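Local structure of kappa-carrageenase (1DYP) at residues L143-H157 and T177-R189. The protein uses this family 16 catalytic domain to cut kappa-carrageenan internally, hydrolysing the beta-1,4 linkages between D-galactose 4-sulfate and 3,6-anhydro-D-galactose. The protein carries 1 engineered substitution. Residues are numbered along the deposited sequence; the frame is centred on the assembly and turned at random.
Sequences LTQKSAVRESDHDLH and TNHNGYHLPFDPR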
loop_
_atom_site.group_PDB
_atom_site.type_symbol
_atom_site.label_atom_id
_atom_site.label_comp_id
_atom_site.label_asym_id
_atom_site.label_seq_id
_atom_site.Cartn_x
_atom_site.Cartn_y
_atom_site.Cartn_z
ATOM N N LEU A 143 7.855 -1.961 0.680
ATOM C CA LEU A 143 9.287 -1.973 0.904
ATOM C C LEU A 143 9.684 -2.226 2.343
ATOM O O LEU A 143 8.902 -2.034 3.275
ATOM C CB LEU A 143 9.890 -0.633 0.469
ATOM C CG LEU A 143 9.813 -0.270 -1.012
ATOM C CD1 LEU A 143 10.258 1.176 -1.209
ATOM C CD2 LEU A 143 10.690 -1.219 -1.812
ATOM N N THR A 144 10.922 -2.671 2.491
ATOM C CA THR A 144 11.544 -2.902 3.779
ATOM C C THR A 144 10.688 -3.485 4.904
ATOM O O THR A 144 10.673 -2.953 6.011
ATOM C CB THR A 144 12.201 -1.580 4.267
ATOM O OG1 THR A 144 11.210 -0.544 4.370
ATOM C CG2 THR A 144 13.261 -1.129 3.269
ATOM N N GLN A 145 9.978 -4.577 4.630
ATOM C CA GLN A 145 9.181 -5.204 5.676
ATOM C C GLN A 145 9.615 -6.650 5.898
ATOM O O GLN A 145 8.955 -7.406 6.608
ATOM C CB GLN A 145 7.683 -5.141 5.353
ATOM C CG GLN A 145 7.235 -5.970 4.164
ATOM C CD GLN A 145 5.721 -6.079 4.080
ATOM O OE1 GLN A 145 4.998 -5.549 4.929
ATOM N NE2 GLN A 145 5.232 -6.773 3.057
ATOM N N LYS A 146 10.731 -7.032 5.282
ATOM C CA LYS A 146 11.264 -8.382 5.438
ATOM C C LYS A 146 12.599 -8.315 6.183
ATOM O O LYS A 146 13.016 -7.240 6.619
ATOM C CB LYS A 146 11.431 -9.057 4.074
ATOM C CG LYS A 146 10.114 -9.438 3.382
ATOM C CD LYS A 146 9.395 -10.569 4.115
ATOM C CE LYS A 146 8.190 -11.089 3.326
ATOM N NZ LYS A 146 7.049 -10.141 3.319
ATOM N N SER A 147 13.275 -9.451 6.323
ATOM C CA SER A 147 14.537 -9.494 7.062
ATOM C C SER A 147 15.670 -8.667 6.456
ATOM O O SER A 147 16.438 -8.038 7.185
ATOM C CB SER A 147 15.002 -10.947 7.229
ATOM O OG SER A 147 15.491 -11.478 6.013
ATOM N N ALA A 148 15.779 -8.677 5.131
ATOM C CA ALA A 148 16.827 -7.931 4.439
ATOM C C ALA A 148 16.229 -6.700 3.771
ATOM O O ALA A 148 15.153 -6.763 3.178
ATOM C CB ALA A 148 17.506 -8.814 3.404
ATOM N N VAL A 149 16.946 -5.585 3.858
ATOM C CA VAL A 149 16.472 -4.330 3.298
ATOM C C VAL A 149 16.168 -4.360 1.798
ATOM O O VAL A 149 15.297 -3.631 1.332
ATOM C CB VAL A 149 17.479 -3.191 3.593
ATOM C CG1 VAL A 149 18.724 -3.352 2.724
ATOM C CG2 VAL A 149 16.818 -1.838 3.377
ATOM N N ARG A 150 16.862 -5.203 1.040
ATOM C CA ARG A 150 16.618 -5.254 -0.398
ATOM C C ARG A 150 15.499 -6.191 -0.836
ATOM O O ARG A 150 15.231 -6.327 -2.029
ATOM C CB ARG A 150 17.913 -5.589 -1.147
ATOM C CG ARG A 150 18.963 -4.503 -0.995
ATOM C CD ARG A 150 20.137 -4.675 -1.946
ATOM N NE ARG A 150 21.084 -3.575 -1.788
ATOM C CZ ARG A 150 22.102 -3.332 -2.607
ATOM N NH1 ARG A 150 22.316 -4.113 -3.657
ATOM N NH2 ARG A 150 22.905 -2.300 -2.377
ATOM N N GLU A 151 14.837 -6.831 0.120
ATOM C CA GLU A 151 13.734 -7.721 -0.226
ATOM C C GLU A 151 12.456 -6.893 -0.294
ATOM O O GLU A 151 12.069 -6.251 0.685
ATOM C CB GLU A 151 13.575 -8.823 0.823
ATOM C CG GLU A 151 12.507 -9.865 0.489
ATOM C CD GLU A 151 12.810 -10.630 -0.791
ATOM O OE1 GLU A 151 14.000 -10.745 -1.152
ATOM O OE2 GLU A 151 11.861 -11.133 -1.430
ATOM N N SER A 152 11.815 -6.896 -1.456
ATOM C CA SER A 152 10.576 -6.147 -1.632
ATOM C C SER A 152 9.414 -7.092 -1.886
ATOM O O SER A 152 9.601 -8.200 -2.396
ATOM C CB SER A 152 10.702 -5.163 -2.802
ATOM O OG SER A 152 11.004 -5.831 -4.017
ATOM N N ASP A 153 8.214 -6.658 -1.519
ATOM C CA ASP A 153 7.017 -7.461 -1.732
ATOM C C ASP A 153 6.067 -6.775 -2.713
ATOM O O ASP A 153 5.892 -5.562 -2.687
ATOM C CB ASP A 153 6.307 -7.710 -0.408
ATOM C CG ASP A 153 7.156 -8.495 0.549
ATOM O OD1 ASP A 153 7.616 -9.592 0.172
ATOM O OD2 ASP A 153 7.365 -8.013 1.674
ATOM N N HIS A 154 5.460 -7.566 -3.590
ATOM C CA HIS A 154 4.527 -7.071 -4.604
ATOM C C HIS A 154 3.418 -8.093 -4.486
ATOM O O HIS A 154 3.341 -9.052 -5.255
ATOM C CB HIS A 154 5.240 -7.109 -5.954
ATOM C CG HIS A 154 6.591 -6.456 -5.923
ATOM N ND1 HIS A 154 6.774 -5.107 -6.130
ATOM C CD2 HIS A 154 7.817 -6.952 -5.630
ATOM C CE1 HIS A 154 8.049 -4.795 -5.962
ATOM N NE2 HIS A 154 8.701 -5.899 -5.655
ATOM N N ASP A 155 2.580 -7.885 -3.475
ATOM C CA ASP A 155 1.512 -8.815 -3.140
ATOM C C ASP A 155 0.060 -8.460 -3.461
ATOM O O ASP A 155 -0.263 -7.396 -4.012
ATOM C CB ASP A 155 1.595 -9.119 -1.646
ATOM C CG ASP A 155 2.929 -9.691 -1.243
ATOM O OD1 ASP A 155 3.560 -10.345 -2.100
ATOM O OD2 ASP A 155 3.346 -9.499 -0.084
ATOM N N LEU A 156 -0.817 -9.384 -3.079
ATOM C CA LEU A 156 -2.259 -9.266 -3.257
ATOM C C LEU A 156 -2.956 -9.772 -1.997
ATOM O O LEU A 156 -2.494 -10.716 -1.357
ATOM C CB LEU A 156 -2.720 -10.124 -4.433
ATOM C CG LEU A 156 -2.174 -9.816 -5.825
ATOM C CD1 LEU A 156 -2.626 -10.907 -6.782
ATOM C CD2 LEU A 156 -2.664 -8.451 -6.291
ATOM N N HIS A 157 -4.064 -9.127 -1.646
ATOM C CA HIS A 157 -4.870 -9.522 -0.497
ATOM C C HIS A 157 -6.314 -9.508 -0.973
ATOM O O HIS A 157 -6.674 -8.714 -1.839
ATOM C CB HIS A 157 -4.738 -8.531 0.661
ATOM C CG HIS A 157 -3.371 -8.471 1.266
ATOM N ND1 HIS A 157 -2.294 -7.897 0.626
ATOM C CD2 HIS A 157 -2.913 -8.890 2.470
ATOM C CE1 HIS A 157 -1.233 -7.960 1.411
ATOM N NE2 HIS A 157 -1.583 -8.559 2.537
ATOM N N THR A 177 -0.834 -17.560 -5.450
ATOM C CA THR A 177 -1.762 -16.619 -6.064
ATOM C C THR A 177 -1.618 -15.195 -5.548
ATOM O O THR A 177 -1.979 -14.246 -6.244
ATOM C CB THR A 177 -3.229 -17.033 -5.824
ATOM O OG1 THR A 177 -3.413 -17.339 -4.435
ATOM C CG2 THR A 177 -3.595 -18.238 -6.672
ATOM N N ASN A 178 -1.075 -15.040 -4.344
ATOM C CA ASN A 178 -0.979 -13.716 -3.736
ATOM C C ASN A 178 0.392 -13.124 -3.413
ATOM O O ASN A 178 0.463 -11.991 -2.939
ATOM C CB ASN A 178 -1.808 -13.703 -2.447
ATOM C CG ASN A 178 -3.284 -13.966 -2.691
ATOM O OD1 ASN A 178 -3.655 -14.901 -3.400
ATOM N ND2 ASN A 178 -4.134 -13.147 -2.085
ATOM N N HIS A 179 1.475 -13.853 -3.654
ATOM C CA HIS A 179 2.789 -13.312 -3.321
ATOM C C HIS A 179 3.819 -13.275 -4.435
ATOM O O HIS A 179 3.971 -14.229 -5.196
ATOM C CB HIS A 179 3.387 -14.080 -2.132
ATOM C CG HIS A 179 4.767 -13.631 -1.747
ATOM N ND1 HIS A 179 5.064 -12.321 -1.438
ATOM C CD2 HIS A 179 5.922 -14.325 -1.593
ATOM C CE1 HIS A 179 6.340 -12.226 -1.108
ATOM N NE2 HIS A 179 6.883 -13.427 -1.193
ATOM N N ASN A 180 4.519 -12.149 -4.512
ATOM C CA ASN A 180 5.612 -11.956 -5.458
ATOM C C ASN A 180 6.725 -11.346 -4.625
ATOM O O ASN A 180 6.663 -10.168 -4.278
ATOM C CB ASN A 180 5.260 -10.970 -6.578
ATOM C CG ASN A 180 4.217 -11.499 -7.531
ATOM O OD1 ASN A 180 4.461 -12.431 -8.303
ATOM N ND2 ASN A 180 3.040 -10.896 -7.492
ATOM N N GLY A 181 7.724 -12.151 -4.284
ATOM C CA GLY A 181 8.846 -11.657 -3.506
ATOM C C GLY A 181 9.950 -11.304 -4.477
ATOM O O GLY A 181 10.130 -11.987 -5.484
ATOM N N TYR A 182 10.699 -10.249 -4.186
ATOM C CA TYR A 182 11.759 -9.826 -5.090
ATOM C C TYR A 182 12.981 -9.298 -4.359
ATOM O O TYR A 182 12.866 -8.605 -3.347
ATOM C CB TYR A 182 11.213 -8.737 -6.016
ATOM C CG TYR A 182 12.183 -8.205 -7.050
ATOM C CD1 TYR A 182 12.688 -9.029 -8.055
ATOM C CD2 TYR A 182 12.535 -6.855 -7.070
ATOM C CE1 TYR A 182 13.510 -8.523 -9.058
ATOM C CE2 TYR A 182 13.358 -6.337 -8.070
ATOM C CZ TYR A 182 13.838 -7.175 -9.062
ATOM O OH TYR A 182 14.615 -6.657 -10.072
ATOM N N HIS A 183 14.154 -9.639 -4.874
ATOM C CA HIS A 183 15.390 -9.151 -4.296
ATOM C C HIS A 183 15.810 -7.977 -5.172
ATOM O O HIS A 183 16.230 -8.155 -6.316
ATOM C CB HIS A 183 16.464 -10.240 -4.299
ATOM C CG HIS A 183 17.760 -9.799 -3.698
ATOM N ND1 HIS A 183 18.744 -9.173 -4.431
ATOM C CD2 HIS A 183 18.203 -9.831 -2.420
ATOM C CE1 HIS A 183 19.739 -8.837 -3.629
ATOM N NE2 HIS A 183 19.435 -9.224 -2.404
ATOM N N LEU A 184 15.669 -6.772 -4.633
ATOM C CA LEU A 184 16.011 -5.562 -5.368
ATOM C C LEU A 184 17.497 -5.491 -5.697
ATOM O O LEU A 184 18.342 -5.891 -4.898
ATOM C CB LEU A 184 15.622 -4.327 -4.552
ATOM C CG LEU A 184 14.142 -4.155 -4.199
ATOM C CD1 LEU A 184 13.987 -3.109 -3.098
ATOM C CD2 LEU A 184 13.368 -3.750 -5.440
ATOM N N PRO A 185 17.833 -4.989 -6.894
ATOM C CA PRO A 185 19.238 -4.875 -7.290
ATOM C C PRO A 185 19.830 -3.556 -6.795
ATOM O O PRO A 185 20.847 -3.081 -7.305
ATOM C CB PRO A 185 19.167 -4.949 -8.812
ATOM C CG PRO A 185 17.891 -4.240 -9.109
ATOM C CD PRO A 185 16.944 -4.805 -8.057
ATOM N N PHE A 186 19.188 -2.982 -5.781
ATOM C CA PHE A 186 19.615 -1.714 -5.205
ATOM C C PHE A 186 18.991 -1.547 -3.825
ATOM O O PHE A 186 18.088 -2.298 -3.449
ATOM C CB PHE A 186 19.168 -0.561 -6.112
ATOM C CG PHE A 186 17.684 -0.548 -6.395
ATOM C CD1 PHE A 186 16.785 -0.062 -5.450
ATOM C CD2 PHE A 186 17.185 -1.046 -7.598
ATOM C CE1 PHE A 186 15.410 -0.072 -5.696
ATOM C CE2 PHE A 186 15.812 -1.060 -7.853
ATOM C CZ PHE A 186 14.922 -0.571 -6.900
ATOM N N ASP A 187 19.485 -0.572 -3.068
ATOM C CA ASP A 187 18.935 -0.285 -1.749
ATOM C C ASP A 187 17.787 0.676 -2.045
ATOM O O ASP A 187 18.006 1.769 -2.557
ATOM C CB ASP A 187 19.981 0.409 -0.874
ATOM C CG ASP A 187 19.519 0.577 0.556
ATOM O OD1 ASP A 187 18.341 0.930 0.763
ATOM O OD2 ASP A 187 20.338 0.364 1.474
ATOM N N PRO A 188 16.545 0.282 -1.728
ATOM C CA PRO A 188 15.408 1.168 -2.003
ATOM C C PRO A 188 15.392 2.477 -1.225
ATOM O O PRO A 188 14.563 3.343 -1.488
ATOM C CB PRO A 188 14.205 0.289 -1.688
ATOM C CG PRO A 188 14.706 -0.559 -0.567
ATOM C CD PRO A 188 16.110 -0.932 -1.015
ATOM N N ARG A 189 16.310 2.620 -0.275
ATOM C CA ARG A 189 16.388 3.835 0.527
ATOM C C ARG A 189 17.305 4.851 -0.145
ATOM O O ARG A 189 17.402 5.998 0.291
ATOM C CB ARG A 189 16.929 3.507 1.916
ATOM C CG ARG A 189 16.087 2.504 2.679
ATOM C CD ARG A 189 16.770 2.100 3.968
ATOM N NE ARG A 189 18.008 1.374 3.701
ATOM C CZ ARG A 189 18.816 0.916 4.649
ATOM N NH1 ARG A 189 18.522 1.118 5.926
ATOM N NH2 ARG A 189 19.906 0.236 4.319
HETATM O O HOH W 1 21.024 -6.101 -4.727
HETATM O O HOH W 2 21.623 -2.321 0.722
#
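Strands 151-153 and 181-183 run antiparallel with their axes 4.7 Å apart, S152 and Y182 forming the hydrogen-bonded pair between the non-hydrogen-bonded pairs E151–H183 and D153–G181. Backbone bonds continue at both ends, L184 N to R150 O and H154 N to N180 O, so the pairing outlasts the regular strands. Farther along, side chains join in before L156 N returns to a backbone partner, N178 O. D155 OD1 accepts two bonds: H179 ND1 lies 2.6 Å from D155 OD1, on the syn side but 27° out of the carboxylate plane, while the backbone N180 N arrives nearly in line with the C-O bond. With its CG trans to the backbone nitrogen (chi1 178°), H179 lies alongside D155, ring and carboxylate turned 57° apart; D153 OD1 sits 3.2 Å from H179 CE1 at the ring edge. The carboxamide of N180 mimics a peptide, its ND2 meeting H154 O nearly head-on to the carbonyl, 2.9 Å away. At the other end R150 is stretched out along the 184-187 loop, one guanidinium face over F186 C and D187 N, with two waters bridging its NH1 to L184 O and its NE to D187 OD2. R189 grips the D187 carboxylate side-on through NE and NH2, which probably fixes the rotation of the guanidinium, with V149 CG2 over one face, 3.4 Å from R189 NE. P188 CB packs on L143 CD2 at 3.8 Å. Strand 181-183 is thereby joined to strand 151-162 of the family 16 beta-sandwich: D153, D155 and H157 continue by backbone bonds into 133-142, which bears nucleophile E137, and H157, its side chain next to E137, binds a cadmium ion through NE2, while H154 and N180 touch strands 203-208 and 211-217, and Y182 the latter.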